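Local structure of 3-dehydroquinate dehydratase (Aquifex aeolicus, 2YSW) at residues Leu76-Ser81 with Val98-Ile103; Ser35-Asn40 with Val70-Glu75; Met1-Pro6 with Ile204-Met209. The protein is a type I dehydroquinase that probably catalyses the cis-dehydration of 3-dehydroquinate to 3-dehydroshikimate, the third step of the chorismate pathway. One frame throughout, in Å; residues are numbered along the deposited sequence.

Interaction 1: residues Leu76-Ser81 with Val98-Ile103; sequences LFEELS and VKLYNI
L100 lays its two methyl groups against the root of the F77 side chain. Its CD2 lies 3.8 Å from F77 CB and meets the ring obliquely. Its CD1 touches both F77 CB and E78 CG, the latter at 4.0 Å. These residues belong to helices 73-80 and 94-107, successive outer helices of the TIM barrel. The two short helical segments run nearly parallel, at 12°, with their axes 9.7 Å apart. F77 and L100 also touch I89 of strand 86-90, which joins the tight side of the contact to the barrel wall. S81 closes this side. Its OG donates to F77 O at 2.7 Å, from above the carbonyl plane, and also bonds to T87 OG1. The backbone N of S81 reaches the same F77 oxygen from the opposite face, so two donors grip it.

I103 points toward the facing helix and continues the packing. Its CG2 rests on the backbone oxygen E78 O at 3.7 Å, and its CD1 touches E78 CB at 3.9 Å.

The solvent side is looser. E78 CG stands anti to its own carbonyl carbon (chi1 -68°), and the chain extends beyond it to bring the carboxylate to K99. There OE2 lies 3.5 Å from K99 CE, so it meets the aliphatic part of the lysine. K99 NZ stays 4.3 Å from E78 OE2, too far for a salt bridge. E74 OE2 is also close to E78 OE2, and K99 probably eases the repulsion between the two acids. No hydrogen bond crosses between the segments. The two segments are therefore held by apolar fit on the inner side, and charge probably adds only a mild attraction at the exposed edge.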
loop_
_atom_site.group_PDB
_atom_site.type_symbol
_atom_site.label_atom_id
_atom_site.label_comp_id
_atom_site.label_asym_id
_atom_site.label_seq_id
_atom_site.Cartn_x
_atom_site.Cartn_y
_atom_site.Cartn_z
ATOM N N LEU A 76 32.997 -11.220 -13.189
ATOM C CA LEU A 76 32.285 -9.951 -13.129
ATOM C C LEU A 76 31.925 -9.578 -11.682
ATOM O O LEU A 76 32.199 -8.465 -11.239
ATOM C CB LEU A 76 31.030 -10.020 -14.003
ATOM C CG LEU A 76 31.266 -10.192 -15.510
ATOM C CD1 LEU A 76 29.944 -10.467 -16.237
ATOM C CD2 LEU A 76 31.922 -8.942 -16.065
ATOM N N PHE A 77 31.331 -10.505 -10.938
ATOM C CA PHE A 77 30.970 -10.215 -9.550
ATOM C C PHE A 77 32.194 -9.812 -8.726
ATOM O O PHE A 77 32.228 -8.739 -8.128
ATOM C CB PHE A 77 30.296 -11.429 -8.885
ATOM C CG PHE A 77 28.829 -11.582 -9.214
ATOM C CD1 PHE A 77 27.942 -10.514 -9.056
ATOM C CD2 PHE A 77 28.322 -12.813 -9.628
ATOM C CE1 PHE A 77 26.574 -10.676 -9.303
ATOM C CE2 PHE A 77 26.959 -12.984 -9.876
ATOM C CZ PHE A 77 26.083 -11.912 -9.711
ATOM N N GLU A 78 33.205 -10.667 -8.705
ATOM C CA GLU A 78 34.404 -10.389 -7.923
ATOM C C GLU A 78 35.145 -9.108 -8.295
ATOM O O GLU A 78 35.601 -8.382 -7.412
ATOM C CB GLU A 78 35.360 -11.583 -7.997
ATOM C CG GLU A 78 34.828 -12.819 -7.282
ATOM C CD GLU A 78 35.627 -14.077 -7.583
ATOM O OE1 GLU A 78 36.686 -13.975 -8.244
ATOM O OE2 GLU A 78 35.198 -15.172 -7.157
ATOM N N GLU A 79 35.244 -8.811 -9.587
ATOM C CA GLU A 79 35.967 -7.621 -10.028
ATOM C C GLU A 79 35.188 -6.310 -10.122
ATOM O O GLU A 79 35.778 -5.241 -10.004
ATOM C CB GLU A 79 36.615 -7.880 -11.383
ATOM C CG GLU A 79 37.540 -9.074 -11.427
ATOM C CD GLU A 79 38.856 -8.725 -12.076
ATOM O OE1 GLU A 79 39.342 -7.593 -11.844
ATOM O OE2 GLU A 79 39.405 -9.576 -12.809
ATOM N N LEU A 80 33.879 -6.373 -10.338
ATOM C CA LEU A 80 33.105 -5.142 -10.469
ATOM C C LEU A 80 32.251 -4.790 -9.255
ATOM O O LEU A 80 31.707 -3.687 -9.171
ATOM C CB LEU A 80 32.237 -5.214 -11.726
ATOM C CG LEU A 80 33.021 -5.411 -13.028
ATOM C CD1 LEU A 80 32.055 -5.470 -14.190
ATOM C CD2 LEU A 80 34.022 -4.266 -13.218
ATOM N N SER A 81 32.128 -5.730 -8.322
ATOM C CA SER A 81 31.359 -5.491 -7.102
ATOM C C SER A 81 31.878 -4.273 -6.351
ATOM O O SER A 81 31.096 -3.473 -5.838
ATOM C CB SER A 81 31.434 -6.698 -6.174
ATOM O OG SER A 81 30.382 -7.586 -6.470
ATOM N N VAL A 98 30.105 -15.617 0.602
ATOM C CA VAL A 98 31.162 -15.205 1.520
ATOM C C VAL A 98 32.189 -14.347 0.795
ATOM O O VAL A 98 32.594 -13.295 1.288
ATOM C CB VAL A 98 31.854 -16.436 2.165
ATOM C CG1 VAL A 98 33.026 -15.992 3.042
ATOM C CG2 VAL A 98 30.840 -17.206 3.010
ATOM N N LYS A 99 32.583 -14.795 -0.391
ATOM C CA LYS A 99 33.559 -14.084 -1.210
ATOM C C LYS A 99 33.098 -12.658 -1.506
ATOM O O LYS A 99 33.818 -11.689 -1.258
ATOM C CB LYS A 99 33.750 -14.833 -2.524
ATOM C CG LYS A 99 35.181 -14.937 -2.989
ATOM C CD LYS A 99 35.527 -16.398 -3.257
ATOM C CE LYS A 99 34.585 -17.002 -4.291
ATOM N NZ LYS A 99 34.734 -18.486 -4.416
ATOM N N LEU A 100 31.889 -12.541 -2.039
ATOM C CA LEU A 100 31.323 -11.247 -2.384
ATOM C C LEU A 100 31.088 -10.353 -1.173
ATOM O O LEU A 100 31.142 -9.121 -1.282
ATOM C CB LEU A 100 30.026 -11.446 -3.182
ATOM C CG LEU A 100 30.190 -11.454 -4.711
ATOM C CD1 LEU A 100 31.503 -12.109 -5.109
ATOM C CD2 LEU A 100 29.010 -12.149 -5.357
ATOM N N TYR A 101 30.826 -10.947 -0.018
ATOM C CA TYR A 101 30.635 -10.121 1.169
ATOM C C TYR A 101 31.972 -9.484 1.537
ATOM O O TYR A 101 32.051 -8.287 1.800
ATOM C CB TYR A 101 30.150 -10.937 2.370
ATOM C CG TYR A 101 30.141 -10.113 3.646
ATOM C CD1 TYR A 101 29.172 -9.130 3.856
ATOM C CD2 TYR A 101 31.133 -10.275 4.616
ATOM C CE1 TYR A 101 29.188 -8.326 5.004
ATOM C CE2 TYR A 101 31.163 -9.474 5.767
ATOM C CZ TYR A 101 30.187 -8.506 5.950
ATOM O OH TYR A 101 30.205 -7.719 7.077
ATOM N N ASN A 102 33.025 -10.295 1.564
ATOM C CA ASN A 102 34.348 -9.781 1.917
ATOM C C ASN A 102 34.803 -8.678 0.970
ATOM O O ASN A 102 35.291 -7.643 1.405
ATOM C CB ASN A 102 35.381 -10.913 1.931
ATOM C CG ASN A 102 35.136 -11.913 3.049
ATOM O OD1 ASN A 102 34.679 -11.546 4.131
ATOM N ND2 ASN A 102 35.457 -13.180 2.799
ATOM N N ILE A 103 34.615 -8.900 -0.327
ATOM C CA ILE A 103 35.016 -7.931 -1.342
ATOM C C ILE A 103 34.247 -6.613 -1.266
ATOM O O ILE A 103 34.839 -5.541 -1.328
ATOM C CB ILE A 103 34.853 -8.536 -2.754
ATOM C CG1 ILE A 103 35.862 -9.668 -2.933
ATOM C CG2 ILE A 103 35.018 -7.453 -3.829
ATOM C CD1 ILE A 103 35.721 -10.418 -4.243
#

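Interaction 2: residues Ser35-Asn40 with Val70-Glu75; sequences SDTSLN and VKNREE
N72 and T37 are joined by two hydrogen bonds. N72 ND2 donates to T37 O at 2.9 Å, nearly straight at 167°. T37 OG1 donates back to N72 OD1, also at 2.9 Å. The residues lie on neighbouring beta-alpha loops of the TIM barrel, after strands 26-30 and 55-59. The ND2 meets T37 O from above the carbonyl plane, although T37 O lies close to the plane of the amide. The second N-H of ND2 goes to E75 OE2 at 3.1 Å, on the anti lone pair of that oxygen. Amide oxygen and nitrogen are thus both used, and the group is fixed in its rotation. N72 is the N-cap residue of helix 73-80, but its side chain makes no capping bond. Its CG sits between backbone N and carbonyl carbon (chi1 63°), which turns the amide to T37 instead. With a leucine here, T37 O and T37 OG1 would probably lose their mates across the contact, and the E75 carboxylate would be less firmly held.

Further out, a water accepts from L39 N and donates to E75 OE2, bridging the starts of two helices. On the first loop, D36 OD1 accepts from S38 N at 2.8 Å, forming an Asx turn before helix 39-51. L39 CB lies 4.4 Å from E75 OE2. V70 CG1 rests against T37, 4.0 Å from its CB and 4.1 Å from its CG2.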
loop_
_atom_site.group_PDB
_atom_site.type_symbol
_atom_site.label_atom_id
_atom_site.label_comp_id
_atom_site.label_asym_id
_atom_site.label_seq_id
_atom_site.Cartn_x
_atom_site.Cartn_y
_atom_site.Cartn_z
ATOM N N SER A 35 24.145 -8.020 -24.306
ATOM C CA SER A 35 24.612 -8.686 -25.517
ATOM C C SER A 35 26.134 -8.889 -25.432
ATOM O O SER A 35 26.723 -9.580 -26.260
ATOM C CB SER A 35 24.254 -7.859 -26.758
ATOM O OG SER A 35 24.769 -6.538 -26.662
ATOM N N ASP A 36 26.752 -8.289 -24.414
ATOM C CA ASP A 36 28.192 -8.394 -24.185
ATOM C C ASP A 36 28.380 -8.383 -22.668
ATOM O O ASP A 36 27.881 -7.483 -21.994
ATOM C CB ASP A 36 28.909 -7.185 -24.804
ATOM C CG ASP A 36 30.428 -7.302 -24.766
ATOM O OD1 ASP A 36 30.974 -8.005 -23.885
ATOM O OD2 ASP A 36 31.085 -6.662 -25.621
ATOM N N THR A 37 29.092 -9.366 -22.125
ATOM C CA THR A 37 29.306 -9.408 -20.679
ATOM C C THR A 37 30.789 -9.311 -20.306
ATOM O O THR A 37 31.190 -9.647 -19.185
ATOM C CB THR A 37 28.710 -10.701 -20.043
ATOM O OG1 THR A 37 29.470 -11.842 -20.461
ATOM C CG2 THR A 37 27.250 -10.882 -20.465
ATOM N N SER A 38 31.608 -8.841 -21.236
ATOM C CA SER A 38 33.032 -8.714 -20.948
ATOM C C SER A 38 33.242 -7.725 -19.802
ATOM O O SER A 38 32.452 -6.798 -19.592
ATOM C CB SER A 38 33.802 -8.251 -22.188
ATOM O OG SER A 38 33.625 -6.865 -22.402
ATOM N N LEU A 39 34.311 -7.942 -19.052
ATOM C CA LEU A 39 34.635 -7.102 -17.913
ATOM C C LEU A 39 34.561 -5.590 -18.173
ATOM O O LEU A 39 33.822 -4.870 -17.493
ATOM C CB LEU A 39 36.029 -7.471 -17.406
ATOM C CG LEU A 39 36.497 -6.767 -16.140
ATOM C CD1 LEU A 39 35.527 -7.056 -15.002
ATOM C CD2 LEU A 39 37.898 -7.250 -15.790
ATOM N N ASN A 40 35.306 -5.104 -19.160
ATOM C CA ASN A 40 35.318 -3.670 -19.426
ATOM C C ASN A 40 34.027 -3.095 -19.994
ATOM O O ASN A 40 33.732 -1.918 -19.807
ATOM C CB ASN A 40 36.516 -3.328 -20.316
ATOM C CG ASN A 40 37.830 -3.428 -19.559
ATOM O OD1 ASN A 40 38.179 -2.538 -18.794
ATOM N ND2 ASN A 40 38.543 -4.529 -19.745
ATOM N N VAL A 70 25.823 -16.779 -17.980
ATOM C CA VAL A 70 26.849 -15.785 -18.205
ATOM C C VAL A 70 28.115 -16.502 -17.770
ATOM O O VAL A 70 28.370 -16.678 -16.582
ATOM C CB VAL A 70 26.626 -14.531 -17.350
ATOM C CG1 VAL A 70 27.858 -13.621 -17.429
ATOM C CG2 VAL A 70 25.379 -13.794 -17.836
ATOM N N LYS A 71 28.888 -16.935 -18.754
ATOM C CA LYS A 71 30.123 -17.671 -18.522
ATOM C C LYS A 71 31.081 -17.058 -17.514
ATOM O O LYS A 71 31.635 -17.762 -16.675
ATOM C CB LYS A 71 30.858 -17.860 -19.845
ATOM C CG LYS A 71 31.065 -19.303 -20.238
ATOM C CD LYS A 71 29.757 -19.983 -20.580
ATOM C CE LYS A 71 29.879 -20.703 -21.917
ATOM N NZ LYS A 71 28.683 -21.547 -22.223
ATOM N N ASN A 72 31.281 -15.749 -17.594
ATOM C CA ASN A 72 32.212 -15.081 -16.691
ATOM C C ASN A 72 31.545 -14.345 -15.520
ATOM O O ASN A 72 32.093 -13.375 -15.011
ATOM C CB ASN A 72 33.078 -14.106 -17.499
ATOM C CG ASN A 72 32.259 -12.999 -18.154
ATOM O OD1 ASN A 72 31.112 -13.210 -18.559
ATOM N ND2 ASN A 72 32.853 -11.815 -18.274
ATOM N N ARG A 73 30.386 -14.820 -15.066
ATOM C CA ARG A 73 29.698 -14.130 -13.976
ATOM C C ARG A 73 30.513 -14.040 -12.697
ATOM O O ARG A 73 30.442 -13.038 -11.993
ATOM C CB ARG A 73 28.324 -14.765 -13.695
ATOM C CG ARG A 73 28.326 -16.049 -12.891
ATOM C CD ARG A 73 26.953 -16.721 -12.966
ATOM N NE ARG A 73 25.864 -15.943 -12.367
ATOM C CZ ARG A 73 25.418 -16.112 -11.122
ATOM N NH1 ARG A 73 25.970 -17.026 -10.333
ATOM N NH2 ARG A 73 24.392 -15.400 -10.677
ATOM N N GLU A 74 31.303 -15.065 -12.395
ATOM C CA GLU A 74 32.109 -15.031 -11.178
ATOM C C GLU A 74 33.157 -13.923 -11.266
ATOM O O GLU A 74 33.393 -13.206 -10.296
ATOM C CB GLU A 74 32.803 -16.371 -10.935
ATOM C CG GLU A 74 33.636 -16.372 -9.662
ATOM C CD GLU A 74 34.381 -17.673 -9.433
ATOM O OE1 GLU A 74 34.260 -18.595 -10.273
ATOM O OE2 GLU A 74 35.091 -17.769 -8.406
ATOM N N GLU A 75 33.780 -13.795 -12.433
ATOM C CA GLU A 75 34.790 -12.764 -12.663
ATOM C C GLU A 75 34.132 -11.396 -12.526
ATOM O O GLU A 75 34.637 -10.518 -11.836
ATOM C CB GLU A 75 35.402 -12.919 -14.069
ATOM C CG GLU A 75 35.547 -11.604 -14.850
ATOM C CD GLU A 75 36.366 -11.741 -16.138
ATOM O OE1 GLU A 75 37.611 -11.701 -16.036
ATOM O OE2 GLU A 75 35.779 -11.892 -17.238
HETATM O O HOH W 1 35.890 -10.167 -19.694
#

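Interaction 3: residues Met1-Pro6 with Ile204-Met209; sequences MLIAVP and IPLEEM
Just after the N-cap residue P205, L206 sets its two methyl groups against I3 and V5 of strand 2-7. Its CD1 comes within 3.5 Å of I3 CG2, and its CD2 lies 3.9 Å from V5 CG2. The L206 side chain stands at about a right angle to that of V5. L206 begins helix 206-216. Next, E208 reaches the other way and forms a salt bridge with K215 of the second subunit. One turn on from P205, M209 N bonds to P205 O. The M209 side chain leaves with CG anti to the backbone N (chi1 -175°), which puts CG 3.6 Å from I3 CD1. It then bends, and its SD ends 4.4 Å from M1 SD. The side chains that meet are all apolar. I3 and V5 point toward the helix, as alternate strand residues do, and M1 does too; A4 points away.

This is the seam of the TIM barrel, where the first strand meets the last helix. I3 and M209 both touch T191 of strand 190-192. M209 also packs on R180, a 3-dehydroquinate-binding residue, and on L181, both of helix 179-182.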
loop_
_atom_site.group_PDB
_atom_site.type_symbol
_atom_site.label_atom_id
_atom_site.label_comp_id
_atom_site.label_asym_id
_atom_site.label_seq_id
_atom_site.Cartn_x
_atom_site.Cartn_y
_atom_site.Cartn_z
ATOM N N MET A 1 12.301 5.874 0.144
ATOM C CA MET A 1 12.097 4.836 -0.935
ATOM C C MET A 1 12.954 5.156 -2.182
ATOM O O MET A 1 12.701 6.147 -2.897
ATOM C CB MET A 1 10.605 4.774 -1.342
ATOM C CG MET A 1 10.282 3.809 -2.496
ATOM S SD MET A 1 8.542 3.795 -2.994
ATOM C CE MET A 1 8.111 2.374 -2.357
ATOM N N LEU A 2 13.977 4.335 -2.416
ATOM C CA LEU A 2 14.842 4.496 -3.578
ATOM C C LEU A 2 14.171 3.770 -4.733
ATOM O O LEU A 2 13.702 2.642 -4.571
ATOM C CB LEU A 2 16.220 3.886 -3.289
ATOM C CG LEU A 2 16.969 4.568 -2.132
ATOM C CD1 LEU A 2 18.261 3.833 -1.819
ATOM C CD2 LEU A 2 17.242 6.015 -2.502
ATOM N N ILE A 3 14.142 4.411 -5.897
ATOM C CA ILE A 3 13.512 3.823 -7.070
ATOM C C ILE A 3 14.580 3.339 -8.039
ATOM O O ILE A 3 15.467 4.095 -8.445
ATOM C CB ILE A 3 12.591 4.838 -7.783
ATOM C CG1 ILE A 3 11.493 5.287 -6.817
ATOM C CG2 ILE A 3 11.963 4.210 -9.032
ATOM C CD1 ILE A 3 10.562 6.354 -7.386
ATOM N N ALA A 4 14.487 2.065 -8.401
ATOM C CA ALA A 4 15.454 1.468 -9.302
ATOM C C ALA A 4 14.786 1.107 -10.612
ATOM O O ALA A 4 13.600 0.779 -10.647
ATOM C CB ALA A 4 16.059 0.231 -8.657
ATOM N N VAL A 5 15.551 1.186 -11.693
ATOM C CA VAL A 5 15.055 0.847 -13.019
ATOM C C VAL A 5 16.014 -0.162 -13.639
ATOM O O VAL A 5 17.220 0.096 -13.757
ATOM C CB VAL A 5 14.987 2.089 -13.942
ATOM C CG1 VAL A 5 14.557 1.678 -15.342
ATOM C CG2 VAL A 5 14.007 3.103 -13.380
ATOM N N PRO A 6 15.497 -1.346 -14.003
ATOM C CA PRO A 6 16.311 -2.396 -14.616
ATOM C C PRO A 6 16.534 -2.046 -16.083
ATOM O O PRO A 6 15.602 -1.640 -16.779
ATOM C CB PRO A 6 15.443 -3.650 -14.464
ATOM C CG PRO A 6 14.514 -3.316 -13.323
ATOM C CD PRO A 6 14.189 -1.879 -13.586
ATOM N N ILE A 204 5.086 -0.919 -12.591
ATOM C CA ILE A 204 4.714 0.486 -12.536
ATOM C C ILE A 204 5.779 1.329 -13.238
ATOM O O ILE A 204 6.962 1.234 -12.909
ATOM C CB ILE A 204 4.607 0.980 -11.073
ATOM C CG1 ILE A 204 3.570 0.155 -10.311
ATOM C CG2 ILE A 204 4.237 2.458 -11.049
ATOM C CD1 ILE A 204 3.519 0.468 -8.826
ATOM N N PRO A 205 5.371 2.159 -14.218
ATOM C CA PRO A 205 6.298 3.022 -14.957
ATOM C C PRO A 205 7.026 3.987 -14.029
ATOM O O PRO A 205 6.422 4.554 -13.113
ATOM C CB PRO A 205 5.385 3.762 -15.933
ATOM C CG PRO A 205 4.316 2.754 -16.208
ATOM C CD PRO A 205 4.030 2.190 -14.830
ATOM N N LEU A 206 8.321 4.174 -14.266
ATOM C CA LEU A 206 9.130 5.078 -13.451
ATOM C C LEU A 206 8.483 6.420 -13.137
ATOM O O LEU A 206 8.451 6.838 -11.981
ATOM C CB LEU A 206 10.497 5.323 -14.108
ATOM C CG LEU A 206 11.331 6.445 -13.468
ATOM C CD1 LEU A 206 11.670 6.088 -12.014
ATOM C CD2 LEU A 206 12.598 6.673 -14.270
ATOM N N GLU A 207 7.976 7.099 -14.158
ATOM C CA GLU A 207 7.354 8.403 -13.979
ATOM C C GLU A 207 6.165 8.343 -13.012
ATOM O O GLU A 207 5.994 9.228 -12.160
ATOM C CB GLU A 207 6.957 8.950 -15.359
ATOM C CG GLU A 207 6.621 10.418 -15.404
ATOM C CD GLU A 207 6.558 10.950 -16.812
ATOM O OE1 GLU A 207 6.778 10.148 -17.747
ATOM O OE2 GLU A 207 6.287 12.164 -16.985
ATOM N N GLU A 208 5.363 7.286 -13.122
ATOM C CA GLU A 208 4.224 7.095 -12.229
ATOM C C GLU A 208 4.680 6.877 -10.778
ATOM O O GLU A 208 4.139 7.486 -9.870
ATOM C CB GLU A 208 3.346 5.932 -12.727
ATOM C CG GLU A 208 2.177 6.375 -13.606
ATOM C CD GLU A 208 1.607 5.259 -14.460
ATOM O OE1 GLU A 208 1.294 4.164 -13.923
ATOM O OE2 GLU A 208 1.475 5.487 -15.684
ATOM N N MET A 209 5.690 6.035 -10.559
ATOM C CA MET A 209 6.171 5.771 -9.183
ATOM C C MET A 209 6.786 6.986 -8.504
ATOM O O MET A 209 6.750 7.130 -7.272
ATOM C CB MET A 209 7.205 4.651 -9.164
ATOM C CG MET A 209 7.651 4.263 -7.779
ATOM S SD MET A 209 6.355 3.446 -6.834
ATOM C CE MET A 209 6.533 1.853 -7.551
#

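The chain begins in interaction 3, whose strand 2-7 meets helix 206-216 near the C terminus. That contact closes the longest loop and brings the two ends of the chain together. The other two nest inside it. Interaction 2 opens at 35-40 and closes at 70-75, joining the loops that lead into helices 39-51 and 73-80. Interaction 1 opens at once with 76-81 and closes at 98-103, adding helix 94-107. The two follow in series, share helix 73-80 and touch: L80 CG lies 3.6 Å from L39 CD1. Together they tie three successive outer helices. Each centre lies about 27 Å from that of interaction 3.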